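Local coordinates for protein spermidine synthase (Corynebacterium glutamicum ATCC 13032, PDB 3GJY) that probably makes spermidine by transferring an aminopropyl group from decarboxylated S-adenosylmethionine to putrescine, at residues R72-G77 / C101-Y106; G170-Q175 / G201-L206. One frame throughout, in Å; residues are numbered along the deposited sequence. Where two conformers were deposited one is given.

How the interactions relate
From the N terminus the chain first builds a small antiparallel sheet, then enters helix 69-85. Interaction 1 closes the first loop: the chain runs through strand 92-96 and a glycine-rich turn before helix 102-110 returns to pack against helix 69-85. The chain then goes on through strands 115-120, 141-145 and 160-165. Interaction 2 closes a second loop, in which the segment after strand 160-165 is met again at the end of strand 194-202, with helix 180-189 between. The two loops follow in series, neither nested nor crossed. The contact centres lie 20 Å apart, the nearest atoms about 9 Å, one a buried helix-helix contact, the other a surface contact between loop and strand end.

Interaction 1 (R72-G77 / C101-Y106); sequences RWIATG and CTMARY
Met103, a selenomethionine, reaches from helix 102-110 to Ile74 and Ala75 on helix 69-85. Its CB and CG serve as a spacer. CG leaves anti to the backbone N (chi1 -159°), and the chain then bends at both later torsions. The heavy SE atom comes to rest against the branched side of Ile74, 3.7 Å from Ile74 CG2 and 3.8 Å from Ile74 CB. Beyond it, Met103 CE bends toward the methyl of Ala75, with 4.1 Å between CE and Ala75 CB. Two conformers of Met103 were modelled, this being one, so its exact contacts are less certain. The long, flexible, unbranched chain of methionine, with selenium in place of sulfur here, suits the place: the axes of 72-77 and 102-106 come no nearer than 11.1 Å, and long side chains fill the space.

One turn later Tyr106 makes the second bridge. The outer part of its ring lies obliquely against Ala75, and Tyr106 CE2 is 3.4 Å from Ala75 CB. The small methyl leaves room for the bulky ring, whereas Ile74 offers a broader apolar surface to the end of Met103. The hydroxyl continues past Ala75 to a hydrogen bond with Arg79 NH1, one turn further along helix 69-85, which satisfies its polar end and should steady the ring.

Segments 72-77 and 102-106 run roughly in the same direction, crossing at -36°. Leu66, just before helix 69-85, touches both Met103 and Tyr106. On its far flank helix 69-85 uses Trp73 and Thr76 against helix 255-264, while Ala104 of helix 102-110 lies on strand 115-120. Helix 102-110 follows the glycine-rich turn after strand 92-96, as in the AdoMet-dependent methyltransferase fold, and Thr102 and Arg105 connect it to strand 53-59 of the antiparallel sheet.

Interaction 2 (G170-Q175 / G201-L206); sequences GAITPQ and GDHSDL
Ile172 meets Gly201 and His203 in a light, largely exposed contact. With chi1 at 65° for CG1, the CG2 methyl stands anti to the carbonyl carbon and approaches the imidazole obliquely, with Ile172 CG2 4.3 Å from His203 NE2. The backbone comes close as well: Ile172 CA lies 4.3 Å from Gly201 O. Gly201 presents bare backbone to the loop, and the CA atoms of Ile172 and Gly201 are 5.7 Å apart. The segments meet by light van der Waals contact without polar bonds, and their surroundings fix them in place.

The next shell sets these groups in position. Gly170 has a positive phi (104°), a conformation in which glycine is at ease, and it turns the chain just ahead of Ala171 and Ile172. Beyond Ile172, Thr173 OG1 makes a weak hydrogen bond to Pro174 O, while Pro174 packs on Val167 and Phe168. On the other side Asp202 OD1 receives a weak bond from His203 N, and Asp202 OD2 accepts the amide of Ala209 in the first turn of helix 207-219. His203 then opens a type I turn, closed by Leu206 N to His203 O at 2.9 Å; Leu206 is the N-cap of that helix.

The loop 170-175 leads from strand 160-165 to helix 180-189, and Gly201 and Asp202 finish the adjacent parallel strand 194-202. Asp202 also pairs through its backbone with Gly238 at the start of the antiparallel strand 238-245. In spermidine synthases the loop following the strand equivalent to 160-165 commonly borders the active site, consistent with this position at the C-terminal ends of the central strands.

Interaction 1 (R72-G77 / C101-Y106)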
ATOM      1  N   ARG A  72       0.262  -4.541   8.361  1.00 13.40           N
ATOM      2  CA  ARG A  72      -0.792  -5.341   8.981  1.00 13.36           C
ATOM      3  C   ARG A  72      -2.173  -4.765   8.646  1.00 13.45           C
ATOM      4  O   ARG A  72      -3.142  -5.538   8.440  1.00 13.66           O
ATOM      5  CB  ARG A  72      -0.609  -5.361  10.499  1.00 14.48           C
ATOM      6  CG  ARG A  72       0.697  -6.012  10.907  1.00 18.03           C
ATOM      7  CD  ARG A  72       0.903  -5.892  12.415  1.00 22.04           C
ATOM      8  NE  ARG A  72      -0.020  -6.715  13.178  1.00 26.35           N
ATOM      9  CZ  ARG A  72       0.243  -7.963  13.567  1.00 30.54           C
ATOM     10  NH1 ARG A  72       1.395  -8.563  13.255  1.00 32.08           N
ATOM     11  NH2 ARG A  72      -0.659  -8.623  14.263  1.00 30.29           N
ATOM     12  N   TRP A  73      -2.276  -3.432   8.633  1.00 12.60           N
ATOM     13  CA  TRP A  73      -3.572  -2.787   8.354  1.00 13.21           C
ATOM     14  C   TRP A  73      -4.011  -3.006   6.915  1.00 13.14           C
ATOM     15  O   TRP A  73      -5.184  -3.309   6.651  1.00 13.69           O
ATOM     16  CB  TRP A  73      -3.533  -1.297   8.698  1.00 13.75           C
ATOM     17  CG  TRP A  73      -3.120  -1.042  10.124  1.00 13.46           C
ATOM     18  CD1 TRP A  73      -3.114  -1.930  11.168  1.00 14.29           C
ATOM     19  CD2 TRP A  73      -2.672   0.194  10.643  1.00 14.28           C
ATOM     20  NE1 TRP A  73      -2.642  -1.328  12.312  1.00 15.09           N
ATOM     21  CE2 TRP A  73      -2.382  -0.012  12.024  1.00 13.41           C
ATOM     22  CE3 TRP A  73      -2.494   1.470  10.091  1.00 15.58           C
ATOM     23  CZ2 TRP A  73      -1.893   1.014  12.847  1.00 16.91           C
ATOM     24  CZ3 TRP A  73      -2.014   2.509  10.940  1.00 18.75           C
ATOM     25  CH2 TRP A  73      -1.729   2.260  12.288  1.00 16.83           C
ATOM     26  N   ILE A  74      -3.065  -2.859   5.976  1.00 12.20           N
ATOM     27  CA  ILE A  74      -3.363  -3.185   4.564  1.00 12.23           C
ATOM     28  C   ILE A  74      -3.800  -4.668   4.459  1.00 11.95           C
ATOM     29  O   ILE A  74      -4.791  -4.983   3.784  1.00 12.17           O
ATOM     30  CB  ILE A  74      -2.171  -2.903   3.643  1.00 12.21           C
ATOM     31  CG1 ILE A  74      -1.943  -1.387   3.586  1.00 14.33           C
ATOM     32  CG2 ILE A  74      -2.419  -3.471   2.250  1.00 12.97           C
ATOM     33  CD1 ILE A  74      -0.610  -1.012   2.925  1.00 15.75           C
ATOM     34  N   ALA A  75      -3.060  -5.569   5.103  1.00 12.16           N
ATOM     35  CA  ALA A  75      -3.429  -6.991   5.049  1.00 12.27           C
ATOM     36  C   ALA A  75      -4.859  -7.191   5.527  1.00 13.11           C
ATOM     37  O   ALA A  75      -5.636  -7.890   4.886  1.00 12.49           O
ATOM     38  CB  ALA A  75      -2.485  -7.822   5.916  1.00 13.24           C
ATOM     39  N   THR A  76      -5.215  -6.580   6.664  1.00 13.25           N
ATOM     40  CA  THR A  76      -6.542  -6.782   7.230  1.00 13.65           C
ATOM     41  C   THR A  76      -7.636  -6.202   6.309  1.00 13.11           C
ATOM     42  O   THR A  76      -8.646  -6.878   6.015  1.00 13.25           O
ATOM     43  CB  THR A  76      -6.616  -6.122   8.617  1.00 12.47           C
ATOM     44  OG1 THR A  76      -5.737  -6.825   9.498  1.00 15.79           O
ATOM     45  CG2 THR A  76      -8.065  -6.147   9.156  1.00 15.68           C
ATOM     46  N   GLY A  77      -7.444  -4.968   5.863  1.00 13.07           N
ATOM     47  CA  GLY A  77      -8.489  -4.333   5.053  1.00 12.99           C
ATOM     48  C   GLY A  77      -8.637  -5.018   3.703  1.00 12.99           C
ATOM     49  O   GLY A  77      -9.753  -5.251   3.249  1.00 14.40           O
ATOM     50  N   CYS A 101       9.373  -5.846  -1.553  1.00 13.18           N
ATOM     51  CA  CYS A 101       8.310  -6.752  -2.025  1.00 12.67           C
ATOM     52  C   CYS A 101       7.610  -7.539  -0.921  1.00 12.75           C
ATOM     53  O   CYS A 101       7.027  -8.588  -1.184  1.00 12.52           O
ATOM     54  CB  CYS A 101       8.851  -7.736  -3.073  1.00 13.57           C
ATOM     55  SG  CYS A 101       9.484  -6.965  -4.576  1.00 16.10           S
ATOM     56  N   THR A 102       7.664  -7.032   0.312  1.00 12.18           N
ATOM     57  CA  THR A 102       7.127  -7.782   1.440  1.00 11.89           C
ATOM     58  C   THR A 102       5.606  -7.930   1.404  1.00 11.49           C
ATOM     59  O   THR A 102       5.086  -9.021   1.711  1.00 11.60           O
ATOM     60  CB  THR A 102       7.614  -7.145   2.724  1.00 12.25           C
ATOM     61  OG1 THR A 102       9.060  -7.154   2.693  1.00 12.91           O
ATOM     62  CG2 THR A 102       7.039  -7.842   4.003  1.00 14.14           C
HETATM   63  N   MSE A 103       4.870  -6.870   1.064  1.00 12.66           N
HETATM   64  CA  MSE A 103       3.424  -6.993   0.933  0.50 12.20           C
HETATM   65  C   MSE A 103       3.043  -8.008  -0.176  1.00 12.38           C
HETATM   66  O   MSE A 103       2.121  -8.807  -0.028  1.00 13.26           O
HETATM   67  CB  MSE A 103       2.834  -5.607   0.624  0.50 12.90           C
HETATM   68  CG  MSE A 103       1.380  -5.449   0.943  0.50 13.85           C
HETATM   69 SE   MSE A 103       0.933  -5.036   2.849  0.40 14.13          SE
HETATM   70  CE  MSE A 103       0.788  -6.879   3.552  0.50 14.37           C
ATOM     71  N   ALA A 104       3.746  -7.943  -1.314  1.00 11.32           N
ATOM     72  CA  ALA A 104       3.531  -8.894  -2.411  1.00 11.08           C
ATOM     73  C   ALA A 104       3.751 -10.341  -1.952  1.00 11.11           C
ATOM     74  O   ALA A 104       2.965 -11.258  -2.259  1.00 11.34           O
ATOM     75  CB  ALA A 104       4.401  -8.539  -3.642  1.00 11.75           C
ATOM     76  N   ARG A 105       4.847 -10.531  -1.220  1.00 10.25           N
ATOM     77  CA  ARG A 105       5.209 -11.834  -0.639  1.00 11.43           C
ATOM     78  C   ARG A 105       4.113 -12.343   0.319  1.00 10.83           C
ATOM     79  O   ARG A 105       3.772 -13.539   0.350  1.00 11.84           O
ATOM     80  CB  ARG A 105       6.551 -11.648   0.076  1.00 11.83           C
ATOM     81  CG  ARG A 105       7.061 -12.833   0.918  1.00 11.32           C
ATOM     82  CD  ARG A 105       8.419 -12.437   1.480  1.00 11.41           C
ATOM     83  NE  ARG A 105       9.003 -13.401   2.417  1.00 12.17           N
ATOM     84  CZ  ARG A 105       9.018 -13.262   3.738  1.00 11.98           C
ATOM     85  NH1 ARG A 105       8.393 -12.246   4.337  1.00 12.68           N
ATOM     86  NH2 ARG A 105       9.689 -14.149   4.448  1.00 12.77           N
ATOM     87  N   TYR A 106       3.558 -11.415   1.104  1.00 10.74           N
ATOM     88  CA  TYR A 106       2.483 -11.752   2.028  1.00 10.80           C
ATOM     89  C   TYR A 106       1.242 -12.250   1.278  1.00 11.66           C
ATOM     90  O   TYR A 106       0.710 -13.338   1.558  1.00 11.75           O
ATOM     91  CB  TYR A 106       2.149 -10.492   2.851  1.00 12.03           C
ATOM     92  CG  TYR A 106       0.983 -10.692   3.772  1.00 11.23           C
ATOM     93  CD1 TYR A 106       1.164 -11.206   5.063  1.00 12.69           C
ATOM     94  CD2 TYR A 106      -0.305 -10.388   3.365  1.00 11.48           C
ATOM     95  CE1 TYR A 106       0.083 -11.406   5.914  1.00 14.04           C
ATOM     96  CE2 TYR A 106      -1.409 -10.610   4.193  1.00 13.56           C
ATOM     97  CZ  TYR A 106      -1.203 -11.130   5.471  1.00 14.07           C
ATOM     98  OH  TYR A 106      -2.286 -11.334   6.292  1.00 16.63           O
TER

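Interaction 2 (G170-Q175 / G201-L206)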
ATOM      1  N   GLY A 170       7.201   6.385   4.471  1.00 26.28           N
ATOM      2  CA  GLY A 170       7.873   7.260   5.437  1.00 27.18           C
ATOM      3  C   GLY A 170       7.857   8.721   5.038  1.00 27.61           C
ATOM      4  O   GLY A 170       8.092   9.599   5.882  1.00 28.86           O
ATOM      5  N   ALA A 171       7.555   9.000   3.770  1.00 28.06           N
ATOM      6  CA  ALA A 171       7.529  10.373   3.242  1.00 28.95           C
ATOM      7  C   ALA A 171       6.114  10.752   2.860  1.00 30.27           C
ATOM      8  O   ALA A 171       5.251   9.875   2.675  1.00 29.68           O
ATOM      9  CB  ALA A 171       8.433  10.476   2.019  1.00 30.51           C
ATOM     10  N   ILE A 172       5.870  12.057   2.727  1.00 31.03           N
ATOM     11  CA  ILE A 172       4.640  12.540   2.114  1.00 32.00           C
ATOM     12  C   ILE A 172       4.632  12.089   0.638  1.00 31.54           C
ATOM     13  O   ILE A 172       5.658  12.097  -0.057  1.00 31.84           O
ATOM     14  CB  ILE A 172       4.475  14.086   2.278  1.00 32.69           C
ATOM     15  CG1 ILE A 172       5.570  14.837   1.506  1.00 34.65           C
ATOM     16  CG2 ILE A 172       4.451  14.461   3.790  1.00 33.89           C
ATOM     17  CD1 ILE A 172       5.172  16.244   1.031  1.00 37.61           C
ATOM     18  N   THR A 173       3.482  11.646   0.157  1.00 31.90           N
ATOM     19  CA  THR A 173       3.510  10.997  -1.150  1.00 30.18           C
ATOM     20  C   THR A 173       3.788  12.056  -2.260  1.00 27.99           C
ATOM     21  O   THR A 173       3.248  13.149  -2.141  1.00 28.23           O
ATOM     22  CB  THR A 173       2.260  10.073  -1.306  1.00 31.73           C
ATOM     23  OG1 THR A 173       1.706  10.148  -2.618  1.00 33.77           O
ATOM     24  CG2 THR A 173       1.176  10.383  -0.223  1.00 30.47           C
ATOM     25  N   PRO A 174       4.650  11.749  -3.275  1.00 25.43           N
ATOM     26  CA  PRO A 174       4.737  12.712  -4.401  1.00 23.06           C
ATOM     27  C   PRO A 174       3.380  13.067  -4.966  1.00 21.30           C
ATOM     28  O   PRO A 174       2.464  12.220  -5.024  1.00 19.80           O
ATOM     29  CB  PRO A 174       5.549  11.991  -5.459  1.00 23.14           C
ATOM     30  CG  PRO A 174       6.353  10.978  -4.690  1.00 23.78           C
ATOM     31  CD  PRO A 174       5.506  10.571  -3.523  1.00 26.62           C
ATOM     32  N   GLN A 175       3.257  14.319  -5.396  1.00 19.74           N
ATOM     33  CA  GLN A 175       1.975  14.878  -5.746  1.00 18.95           C
ATOM     34  C   GLN A 175       1.300  14.092  -6.862  1.00 17.09           C
ATOM     35  O   GLN A 175       0.057  13.911  -6.826  1.00 16.98           O
ATOM     36  CB  GLN A 175       2.163  16.358  -6.131  1.00 19.58           C
ATOM     37  CG  GLN A 175       0.861  17.137  -6.166  1.00 24.01           C
ATOM     38  CD  GLN A 175       0.269  17.155  -7.534  1.00 25.42           C
ATOM     39  OE1 GLN A 175       0.785  16.501  -8.438  1.00 26.79           O
ATOM     40  NE2 GLN A 175      -0.841  17.884  -7.708  1.00 26.63           N
ATOM     41  N   GLY A 201       1.192   8.489   4.506  1.00 19.03           N
ATOM     42  CA  GLY A 201       1.837   9.058   5.701  1.00 21.01           C
ATOM     43  C   GLY A 201       1.488  10.538   5.808  1.00 23.23           C
ATOM     44  O   GLY A 201       1.547  11.276   4.807  1.00 23.59           O
ATOM     45  N   ASP A 202       1.079  10.974   7.000  1.00 24.30           N
ATOM     46  CA  ASP A 202       0.699  12.387   7.151  1.00 26.25           C
ATOM     47  C   ASP A 202       0.948  12.887   8.573  1.00 28.11           C
ATOM     48  O   ASP A 202       0.921  12.112   9.548  1.00 26.64           O
ATOM     49  CB  ASP A 202      -0.757  12.635   6.682  1.00 25.48           C
ATOM     50  CG  ASP A 202      -0.997  14.080   6.183  1.00 25.46           C
ATOM     51  OD1 ASP A 202      -0.070  14.934   6.230  1.00 27.26           O
ATOM     52  OD2 ASP A 202      -2.119  14.390   5.733  1.00 22.53           O
ATOM     53  N   HIS A 203       1.238  14.186   8.684  1.00 31.97           N
ATOM     54  CA  HIS A 203       1.252  14.819  10.016  1.00 34.18           C
ATOM     55  C   HIS A 203      -0.105  15.431  10.329  1.00 34.56           C
ATOM     56  O   HIS A 203      -0.970  15.540   9.450  1.00 35.81           O
ATOM     57  CB  HIS A 203       2.410  15.803  10.263  1.00 35.20           C
ATOM     58  CG  HIS A 203       3.092  16.281   9.025  1.00 38.05           C
ATOM     59  ND1 HIS A 203       4.457  16.194   8.855  1.00 41.03           N
ATOM     60  CD2 HIS A 203       2.609  16.865   7.904  1.00 40.57           C
ATOM     61  CE1 HIS A 203       4.784  16.682   7.671  1.00 41.32           C
ATOM     62  NE2 HIS A 203       3.681  17.096   7.074  1.00 42.19           N
ATOM     63  N   SER A 204      -0.279  15.843  11.576  1.00 34.49           N
ATOM     64  CA  SER A 204      -1.589  15.799  12.171  1.00 34.09           C
ATOM     65  C   SER A 204      -2.650  16.830  11.717  1.00 32.67           C
ATOM     66  O   SER A 204      -3.810  16.688  12.068  1.00 32.61           O
ATOM     67  CB  SER A 204      -1.467  15.631  13.694  1.00 35.19           C
ATOM     68  OG  SER A 204      -1.070  14.282  13.997  1.00 35.91           O
ATOM     69  N   ASP A 205      -2.282  17.780  10.863  1.00 31.48           N
ATOM     70  CA  ASP A 205      -3.268  18.605  10.155  1.00 30.72           C
ATOM     71  C   ASP A 205      -4.104  17.733   9.171  1.00 28.26           C
ATOM     72  O   ASP A 205      -5.253  18.038   8.843  1.00 28.06           O
ATOM     73  CB  ASP A 205      -2.573  19.788   9.427  1.00 32.16           C
ATOM     74  CG  ASP A 205      -1.606  19.334   8.318  1.00 35.02           C
ATOM     75  OD1 ASP A 205      -0.367  19.267   8.546  1.00 37.86           O
ATOM     76  OD2 ASP A 205      -2.084  19.047   7.205  1.00 36.71           O
ATOM     77  N   LEU A 206      -3.495  16.647   8.711  1.00 26.38           N
ATOM     78  CA  LEU A 206      -4.160  15.668   7.852  1.00 24.08           C
ATOM     79  C   LEU A 206      -4.650  16.223   6.510  1.00 22.96           C
ATOM     80  O   LEU A 206      -5.512  15.615   5.872  1.00 21.46           O
ATOM     81  CB  LEU A 206      -5.284  14.948   8.613  1.00 24.90           C
ATOM     82  CG  LEU A 206      -4.807  14.216   9.869  1.00 26.47           C
ATOM     83  CD1 LEU A 206      -5.936  13.522  10.604  1.00 28.67           C
ATOM     84  CD2 LEU A 206      -3.732  13.200   9.500  1.00 28.13           C
TER